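Local coordinates for protein putative aminopeptidase (Leishmania major, PDB 5NTH) that probably removes amino-terminal residues from peptides as a manganese-dependent M17 leucyl aminopeptidase, and binds two manganese ions and the hydroxamate inhibitor actinonin, at residues A[276-281]-A[353-358]; A[294-299]-A[393-398]; A[319-324]-A[416-421]. All coordinates share one frame; numbering follows the deposited sequence.

All three contacts are buried in the catalytic domain and are tied to one mixed sheet. Contact 1 joins two strands of that sheet edge to edge, mainly through backbone hydrogen bonds. Contact 2 packs helix 391-404 on strand 291-300, which lies between the strands carrying 353-358 and 416-417; no hydrogen bond crosses it, and its grip is apolar. Contact 3 leaves the sheet's regular region, with loops at a strand end and a helix start meeting through a carboxylate, a hydroxyl and a water. Contacts 2 and 3 share one manganese, bound by Lys298 and Asp321, whereas contact 1 touches contact 2 through Cys357 but stands farther from the metal.

Contact 1: residues A[276-281]-A[353-358]; sequences LVTLRY and SVTLCL
Thr278 and Thr355 meet hydroxyl to hydroxyl, with OG1 of Thr278 2.6 Å from OG1 of Thr355; either may donate. In both residues OG1 sits beside the backbone N, anti to the carbonyl carbon (chi1 -67° and -65°). The hydroxyls therefore face each other between the strands, while the methyls point opposite ways: CG2 of Thr278 toward Ser353, CG2 of Thr355 to 3.9 Å from CD2 of Leu276. Two hydrogen-bonded pairs flank the threonines. Val277 N reaches Leu356 O at 3.1 Å, Leu279 N reaches Val354 O at 2.8 Å, and each pair returns a second bond. Between them Thr355 CA lies 3.3 Å from Val277 O, a CA-H...O contact.

Side-chain packing follows the alternation of the strands. On the face of Val277 and Leu279, Val277 CG2 touches Leu358 CD1 at 3.7 Å and Leu279 CB touches Val354 CG1 at 3.8 Å, and helices 229-243 and 323-341 lie against this layer. On the threonine face Leu276 CD2 rests on Cys357 SG at 3.8 Å, and Tyr401 of helix 391-404 packs on both threonines. The result is an antiparallel strand pair inside a mixed sheet with helices on both faces, the alpha/beta architecture of the M17 catalytic domain.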
loop_
_atom_site.group_PDB
_atom_site.type_symbol
_atom_site.label_atom_id
_atom_site.label_comp_id
_atom_site.label_asym_id
_atom_site.label_seq_id
_atom_site.Cartn_x
_atom_site.Cartn_y
_atom_site.Cartn_z
ATOM N N LEU A 276 -25.319 28.070 -4.267
ATOM C CA LEU A 276 -25.969 28.150 -2.976
ATOM C C LEU A 276 -27.441 28.394 -3.234
ATOM O O LEU A 276 -27.824 29.360 -3.880
ATOM C CB LEU A 276 -25.359 29.225 -2.090
ATOM C CG LEU A 276 -24.095 28.760 -1.365
ATOM C CD1 LEU A 276 -23.433 29.950 -0.731
ATOM C CD2 LEU A 276 -24.393 27.743 -0.278
ATOM N N VAL A 277 -28.263 27.477 -2.763
ATOM C CA VAL A 277 -29.680 27.580 -2.963
ATOM C C VAL A 277 -30.290 27.575 -1.576
ATOM O O VAL A 277 -30.013 26.660 -0.784
ATOM C CB VAL A 277 -30.221 26.390 -3.756
ATOM C CG1 VAL A 277 -31.707 26.583 -4.048
ATOM C CG2 VAL A 277 -29.431 26.196 -5.039
ATOM N N THR A 278 -31.104 28.597 -1.292
ATOM C CA THR A 278 -31.764 28.715 -0.016
ATOM C C THR A 278 -33.248 28.956 -0.216
ATOM O O THR A 278 -33.646 29.852 -0.964
ATOM C CB THR A 278 -31.208 29.849 0.825
ATOM O OG1 THR A 278 -29.862 29.550 1.203
ATOM C CG2 THR A 278 -32.072 30.029 2.097
ATOM N N LEU A 279 -34.051 28.142 0.473
ATOM C CA LEU A 279 -35.498 28.282 0.526
ATOM C C LEU A 279 -35.827 28.708 1.928
ATOM O O LEU A 279 -35.214 28.214 2.879
ATOM C CB LEU A 279 -36.195 26.950 0.235
ATOM C CG LEU A 279 -36.332 26.598 -1.244
ATOM C CD1 LEU A 279 -34.979 26.354 -1.881
ATOM C CD2 LEU A 279 -37.241 25.394 -1.449
ATOM N N ARG A 280 -36.795 29.610 2.062
ATOM C CA ARG A 280 -37.220 30.080 3.386
ATOM C C ARG A 280 -38.702 30.478 3.434
ATOM O O ARG A 280 -39.222 31.090 2.495
ATOM C CB ARG A 280 -36.353 31.249 3.826
ATOM C CG ARG A 280 -36.400 32.428 2.854
ATOM C CD ARG A 280 -35.900 33.726 3.471
ATOM N NE ARG A 280 -36.456 33.956 4.831
ATOM C CZ ARG A 280 -37.429 34.803 5.176
ATOM N NH1 ARG A 280 -38.037 35.575 4.280
ATOM N NH2 ARG A 280 -37.791 34.875 6.453
ATOM N N TYR A 281 -39.346 30.131 4.548
ATOM C CA TYR A 281 -40.751 30.446 4.821
ATOM C C TYR A 281 -40.839 31.218 6.118
ATOM O O TYR A 281 -40.227 30.798 7.116
ATOM C CB TYR A 281 -41.560 29.164 4.981
ATOM C CG TYR A 281 -43.076 29.300 4.963
ATOM C CD1 TYR A 281 -43.741 29.912 3.906
ATOM C CD2 TYR A 281 -43.850 28.729 5.970
ATOM C CE1 TYR A 281 -45.148 29.982 3.874
ATOM C CE2 TYR A 281 -45.251 28.790 5.967
ATOM C CZ TYR A 281 -45.912 29.425 4.917
ATOM O OH TYR A 281 -47.306 29.482 4.912
ATOM N N SER A 353 -35.485 28.228 7.201
ATOM C CA SER A 353 -34.590 28.489 6.077
ATOM C C SER A 353 -33.893 27.182 5.784
ATOM O O SER A 353 -33.557 26.440 6.699
ATOM C CB SER A 353 -33.614 29.544 6.552
ATOM O OG SER A 353 -32.457 29.629 5.779
ATOM N N VAL A 354 -33.714 26.844 4.528
ATOM C CA VAL A 354 -32.844 25.693 4.213
ATOM C C VAL A 354 -31.885 26.103 3.128
ATOM O O VAL A 354 -32.314 26.648 2.118
ATOM C CB VAL A 354 -33.601 24.390 3.835
ATOM C CG1 VAL A 354 -34.580 24.586 2.674
ATOM C CG2 VAL A 354 -32.602 23.271 3.532
ATOM N N THR A 355 -30.596 25.852 3.363
ATOM C CA THR A 355 -29.544 26.229 2.432
ATOM C C THR A 355 -28.848 24.977 1.873
ATOM O O THR A 355 -28.270 24.177 2.599
ATOM C CB THR A 355 -28.542 27.189 3.094
ATOM O OG1 THR A 355 -29.211 28.413 3.416
ATOM C CG2 THR A 355 -27.386 27.512 2.152
ATOM N N LEU A 356 -28.914 24.829 0.567
ATOM C CA LEU A 356 -28.255 23.728 -0.100
ATOM C C LEU A 356 -26.928 24.156 -0.649
ATOM O O LEU A 356 -26.866 25.045 -1.508
ATOM C CB LEU A 356 -29.125 23.218 -1.227
ATOM C CG LEU A 356 -30.514 22.899 -0.713
ATOM C CD1 LEU A 356 -31.407 22.516 -1.882
ATOM C CD2 LEU A 356 -30.432 21.780 0.316
ATOM N N CYS A 357 -25.868 23.512 -0.169
ATOM C CA CYS A 357 -24.533 23.827 -0.661
ATOM C C CYS A 357 -24.166 22.919 -1.809
ATOM O O CYS A 357 -23.592 21.871 -1.578
ATOM C CB CYS A 357 -23.522 23.681 0.452
ATOM S SG CYS A 357 -23.954 24.633 1.913
ATOM N N LEU A 358 -24.472 23.337 -3.037
ATOM C CA LEU A 358 -24.387 22.459 -4.211
ATOM C C LEU A 358 -23.108 22.604 -4.980
ATOM O O LEU A 358 -22.713 23.728 -5.248
ATOM C CB LEU A 358 -25.523 22.746 -5.184
ATOM C CG LEU A 358 -26.903 22.648 -4.565
ATOM C CD1 LEU A 358 -27.945 22.832 -5.642
ATOM C CD2 LEU A 358 -27.096 21.308 -3.873
#

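Contact 2: residues A[294-299]-A[393-398]; sequences AMVGKG and IVLGDG. With MN (manganese (II) ion), chain C.
Leu395 reaches down from helix 393-398 with a single methyl, CD2, and lays it on the backbone of the strand: Leu395 CD2 is 3.5 Å from Lys298 N and 3.6 Å from Gly297 C. Its CG stands beside the backbone N, anti to the carbonyl carbon (chi1 -79°), and the branch at CG carries CD2 to the strand. Val296 is directed from the strand toward the helix. The two side chains run antiparallel past one another, touching where Val296 CG1 comes 3.9 Å from Leu395 CD2. Val296 CG1 also meets the bare backbone of Gly398, 4.0 Å from Gly398 C, so the valine fits directly against the helix main chain one turn on.

Lys298 behaves differently. Lys298 CB brushes Leu395 CD2 at 4.1 Å, but the rest of the chain runs away from the helix. CG is anti to the backbone N (chi1 176°) and the remaining bonds are extended, which delivers Lys298 NZ to 2.0 Å from the manganese ion. Asp321, Glu390 and actinonin bind the same ion.

Cys357 of the neighbouring strand closes one flank, touching both Val296 and Leu395. Here a helix packs nearly antiparallel (153°) on a central strand of an alpha/beta sheet, and that strand presents a metal ligand toward its C-terminal end, at the active site.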
loop_
_atom_site.group_PDB
_atom_site.type_symbol
_atom_site.label_atom_id
_atom_site.label_comp_id
_atom_site.label_asym_id
_atom_site.label_seq_id
_atom_site.Cartn_x
_atom_site.Cartn_y
_atom_site.Cartn_z
ATOM N N ALA A 294 -32.439 28.080 10.933
ATOM C CA ALA A 294 -31.763 27.914 9.666
ATOM C C ALA A 294 -31.191 26.518 9.625
ATOM O O ALA A 294 -30.740 25.974 10.635
ATOM C CB ALA A 294 -30.683 28.940 9.500
ATOM N N MET A 295 -31.251 25.932 8.442
ATOM C CA MET A 295 -30.709 24.613 8.206
ATOM C C MET A 295 -29.712 24.673 7.042
ATOM O O MET A 295 -29.872 25.477 6.128
ATOM C CB MET A 295 -31.854 23.655 7.922
ATOM C CG MET A 295 -32.654 23.277 9.158
ATOM S SD MET A 295 -33.880 21.967 8.858
ATOM C CE MET A 295 -34.796 22.623 7.460
ATOM N N VAL A 296 -28.674 23.840 7.088
ATOM C CA VAL A 296 -27.642 23.823 6.033
ATOM C C VAL A 296 -27.160 22.408 5.770
ATOM O O VAL A 296 -26.886 21.649 6.694
ATOM C CB VAL A 296 -26.414 24.676 6.404
ATOM C CG1 VAL A 296 -25.455 24.802 5.232
ATOM C CG2 VAL A 296 -26.829 26.068 6.851
ATOM N N GLY A 297 -27.029 22.070 4.493
ATOM C CA GLY A 297 -26.658 20.722 4.107
ATOM C C GLY A 297 -25.648 20.637 2.996
ATOM O O GLY A 297 -25.678 21.443 2.049
ATOM N N LYS A 298 -24.770 19.639 3.116
ATOM C CA LYS A 298 -23.761 19.345 2.112
ATOM C C LYS A 298 -24.446 18.716 0.909
ATOM O O LYS A 298 -24.943 17.592 0.996
ATOM C CB LYS A 298 -22.677 18.414 2.698
ATOM C CG LYS A 298 -21.586 17.923 1.731
ATOM C CD LYS A 298 -20.526 17.098 2.461
ATOM C CE LYS A 298 -19.882 16.033 1.577
ATOM N NZ LYS A 298 -18.498 15.586 1.941
ATOM N N GLY A 299 -24.491 19.464 -0.193
ATOM C CA GLY A 299 -24.968 18.975 -1.484
ATOM C C GLY A 299 -23.845 18.663 -2.479
ATOM O O GLY A 299 -23.852 19.150 -3.625
ATOM N N ILE A 393 -15.685 22.974 3.506
ATOM C CA ILE A 393 -15.465 24.215 2.826
ATOM C C ILE A 393 -16.731 24.793 2.288
ATOM O O ILE A 393 -17.040 25.939 2.538
ATOM C CB ILE A 393 -14.484 24.076 1.680
ATOM C CG1 ILE A 393 -13.069 23.864 2.249
ATOM C CG2 ILE A 393 -14.518 25.337 0.835
ATOM C CD1 ILE A 393 -12.006 23.555 1.218
ATOM N N VAL A 394 -17.450 24.021 1.502
ATOM C CA VAL A 394 -18.686 24.526 0.912
ATOM C C VAL A 394 -19.677 24.874 2.017
ATOM O O VAL A 394 -20.443 25.811 1.884
ATOM C CB VAL A 394 -19.349 23.507 -0.035
ATOM C CG1 VAL A 394 -18.377 23.000 -1.103
ATOM C CG2 VAL A 394 -19.930 22.341 0.751
ATOM N N LEU A 395 -19.662 24.100 3.097
ATOM C CA LEU A 395 -20.585 24.287 4.195
ATOM C C LEU A 395 -20.238 25.529 4.978
ATOM O O LEU A 395 -21.109 26.190 5.522
ATOM C CB LEU A 395 -20.532 23.120 5.160
ATOM C CG LEU A 395 -21.252 21.835 4.827
ATOM C CD1 LEU A 395 -20.942 20.828 5.926
ATOM C CD2 LEU A 395 -22.753 22.038 4.685
ATOM N N GLY A 396 -18.953 25.807 5.076
ATOM C CA GLY A 396 -18.498 27.047 5.622
ATOM C C GLY A 396 -19.170 28.221 4.955
ATOM O O GLY A 396 -19.679 29.069 5.648
ATOM N N ASP A 397 -19.189 28.302 3.635
ATOM C CA ASP A 397 -19.884 29.421 2.976
ATOM C C ASP A 397 -21.403 29.301 3.215
ATOM O O ASP A 397 -22.119 30.296 3.262
ATOM C CB ASP A 397 -19.555 29.510 1.475
ATOM C CG ASP A 397 -18.211 30.199 1.191
ATOM O OD1 ASP A 397 -17.698 30.957 2.032
ATOM O OD2 ASP A 397 -17.651 30.029 0.105
ATOM N N GLY A 398 -21.895 28.083 3.379
ATOM C CA GLY A 398 -23.315 27.870 3.581
ATOM C C GLY A 398 -23.805 28.439 4.894
ATOM O O GLY A 398 -24.841 29.113 4.950
HETATM MN MN MN C . -17.543 14.500 0.560
#

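Contact 3: residues A[319-324]-A[416-421]; sequences KTDMGG and MATLTG. With MN (manganese (II) ion), chain C; BB2 (actinonin), chain E.
Thr418 donates a hydrogen bond from OG1 to Asp321 OD1 at 2.9 Å, coming from above the carboxylate plane, 59° out of it. Thr418 OG1 lies between the backbone N and the carbonyl carbon (chi1 50°), which turns it to the aspartate, and Thr418 CG2 falls 3.6 Å from Thr320 O. With OD1 held by the threonine, Asp321 offers OD2 to the manganese at 1.9 Å; at chi1 -141° the carboxylate serves the hydroxyl and the metal at once. Thr418 is thus a second-shell partner of a metal ligand, and its bond probably restrains the carboxylate.

One water stitches the backbones. The water donates to Asp321 O and accepts from Gly324 N and, at 2.8 Å, from Thr418 N. Next to this water, Gly324 CA makes a CA-H...O contact with Met416 O at 3.4 Å, and the extended start of the Met416 side chain sets CG alongside that CA.

Past Thr418, the centre of an inverse gamma turn, the chain meets the inhibitor with its backbone. Actinonin N1 donates to Leu419 O at 2.9 Å, and Gly421 N donates to actinonin O13 at 3.1 Å; hydroxamate O2 binds the same manganese as Asp321. Metal ligand and backbone contacts to the inhibitor side by side make this the dinuclear manganese active site of an M17 aminopeptidase.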
loop_
_atom_site.group_PDB
_atom_site.type_symbol
_atom_site.label_atom_id
_atom_site.label_comp_id
_atom_site.label_asym_id
_atom_site.label_seq_id
_atom_site.Cartn_x
_atom_site.Cartn_y
_atom_site.Cartn_z
ATOM N N LYS A 319 -22.135 9.280 -4.994
ATOM C CA LYS A 319 -23.520 9.485 -5.269
ATOM C C LYS A 319 -24.228 10.094 -4.084
ATOM O O LYS A 319 -25.010 10.966 -4.214
ATOM C CB LYS A 319 -24.082 8.102 -5.447
ATOM C CG LYS A 319 -25.220 7.892 -6.384
ATOM C CD LYS A 319 -25.902 6.632 -5.935
ATOM C CE LYS A 319 -26.076 5.614 -7.031
ATOM N NZ LYS A 319 -26.871 4.433 -6.594
ATOM N N THR A 320 -23.954 9.558 -2.928
ATOM C CA THR A 320 -24.660 9.852 -1.715
ATOM C C THR A 320 -24.053 10.969 -0.932
ATOM O O THR A 320 -24.545 11.311 0.132
ATOM C CB THR A 320 -24.703 8.625 -0.776
ATOM O OG1 THR A 320 -23.403 8.341 -0.236
ATOM C CG2 THR A 320 -25.270 7.405 -1.515
ATOM N N ASP A 321 -22.987 11.553 -1.451
ATOM C CA ASP A 321 -22.365 12.640 -0.760
ATOM C C ASP A 321 -23.219 13.939 -0.770
ATOM O O ASP A 321 -22.783 14.967 -0.222
ATOM C CB ASP A 321 -20.960 12.872 -1.322
ATOM C CG ASP A 321 -19.925 13.214 -0.227
ATOM O OD1 ASP A 321 -19.940 12.578 0.853
ATOM O OD2 ASP A 321 -19.079 14.108 -0.465
ATOM N N MET A 322 -24.415 13.902 -1.381
ATOM C CA MET A 322 -25.404 14.988 -1.203
ATOM C C MET A 322 -26.547 14.649 -0.209
ATOM O O MET A 322 -27.575 15.333 -0.161
ATOM C CB MET A 322 -25.923 15.528 -2.535
ATOM C CG MET A 322 -26.260 14.507 -3.596
ATOM S SD MET A 322 -27.433 13.273 -3.019
ATOM C CE MET A 322 -28.983 14.161 -3.135
ATOM N N GLY A 323 -26.303 13.650 0.639
ATOM C CA GLY A 323 -27.259 13.177 1.624
ATOM C C GLY A 323 -27.661 14.186 2.684
ATOM O O GLY A 323 -28.833 14.322 2.985
ATOM N N GLY A 324 -26.691 14.871 3.270
ATOM C CA GLY A 324 -26.990 15.878 4.260
ATOM C C GLY A 324 -27.924 16.896 3.681
ATOM O O GLY A 324 -28.908 17.249 4.289
ATOM N N MET A 416 -26.009 19.658 8.427
ATOM C CA MET A 416 -26.135 18.227 8.156
ATOM C C MET A 416 -25.361 17.871 6.930
ATOM O O MET A 416 -25.539 18.490 5.891
ATOM C CB MET A 416 -27.593 17.801 7.998
ATOM C CG MET A 416 -27.771 16.301 7.953
ATOM S SD MET A 416 -29.473 15.810 7.667
ATOM C CE MET A 416 -30.212 16.109 9.258
ATOM N N ALA A 417 -24.527 16.840 7.060
ATOM C CA ALA A 417 -23.541 16.519 6.048
ATOM C C ALA A 417 -23.044 15.081 6.165
ATOM O O ALA A 417 -22.895 14.573 7.274
ATOM C CB ALA A 417 -22.394 17.475 6.191
ATOM N N THR A 418 -22.835 14.422 5.020
ATOM C CA THR A 418 -22.089 13.146 4.941
ATOM C C THR A 418 -20.614 13.527 4.939
ATOM O O THR A 418 -19.991 13.665 3.893
ATOM C CB THR A 418 -22.399 12.358 3.645
ATOM O OG1 THR A 418 -22.255 13.226 2.523
ATOM C CG2 THR A 418 -23.818 11.833 3.633
ATOM N N LEU A 419 -20.058 13.762 6.101
ATOM C CA LEU A 419 -18.871 14.565 6.108
ATOM C C LEU A 419 -17.599 13.744 6.067
ATOM O O LEU A 419 -16.724 14.064 5.273
ATOM C CB LEU A 419 -18.867 15.556 7.269
ATOM C CG LEU A 419 -17.900 16.714 6.995
ATOM C CD1 LEU A 419 -18.284 17.533 5.765
ATOM C CD2 LEU A 419 -17.819 17.637 8.194
ATOM N N THR A 420 -17.507 12.707 6.908
ATOM C CA THR A 420 -16.240 12.030 7.219
ATOM C C THR A 420 -16.405 10.546 7.466
ATOM O O THR A 420 -17.425 10.113 7.995
ATOM C CB THR A 420 -15.546 12.609 8.508
ATOM O OG1 THR A 420 -16.330 12.349 9.689
ATOM C CG2 THR A 420 -15.270 14.125 8.396
ATOM N N GLY A 421 -15.366 9.785 7.147
ATOM C CA GLY A 421 -15.244 8.391 7.573
ATOM C C GLY A 421 -14.908 8.215 9.049
ATOM O O GLY A 421 -15.139 7.147 9.628
HETATM MN MN MN C . -17.543 14.500 0.560
HETATM C C5 BB2 E . -14.391 11.849 3.706
HETATM C C3 BB2 E . -14.717 12.753 2.556
HETATM O O4 BB2 E . -14.216 12.496 1.496
HETATM N N1 BB2 E . -15.560 13.768 2.685
HETATM O O2 BB2 E . -15.866 14.565 1.559
HETATM C C6 BB2 E . -12.908 11.965 4.038
HETATM C C12 BB2 E . -12.492 10.693 4.704
HETATM O O13 BB2 E . -12.644 10.603 5.892
HETATM C C7 BB2 E . -12.680 13.195 4.927
HETATM C C8 BB2 E . -11.242 13.366 5.405
HETATM C C9 BB2 E . -10.296 13.722 4.268
HETATM C C10 BB2 E . -9.111 12.773 4.214
HETATM C C11 BB2 E . -8.133 13.050 5.342
HETATM N N14 BB2 E . -11.996 9.703 3.974
HETATM C C15 BB2 E . -11.616 8.432 4.580
HETATM C C16 BB2 E . -11.963 7.233 3.664
HETATM C C18 BB2 E . -10.985 6.051 3.743
HETATM C C17 BB2 E . -13.398 6.745 3.942
HETATM C C19 BB2 E . -10.190 8.525 5.066
HETATM O O20 BB2 E . -10.052 8.706 6.259
HETATM N N21 BB2 E . -9.120 8.419 4.246
HETATM C C22 BB2 E . -7.829 7.945 4.764
HETATM C C23 BB2 E . -8.981 8.697 2.809
HETATM C C24 BB2 E . -7.738 7.948 2.326
HETATM C C25 BB2 E . -7.076 7.361 3.558
HETATM C C26 BB2 E . -7.095 9.170 5.334
HETATM O O27 BB2 E . -7.745 9.686 6.505
HETATM O O HOH W 1 -23.955 15.219 2.540
#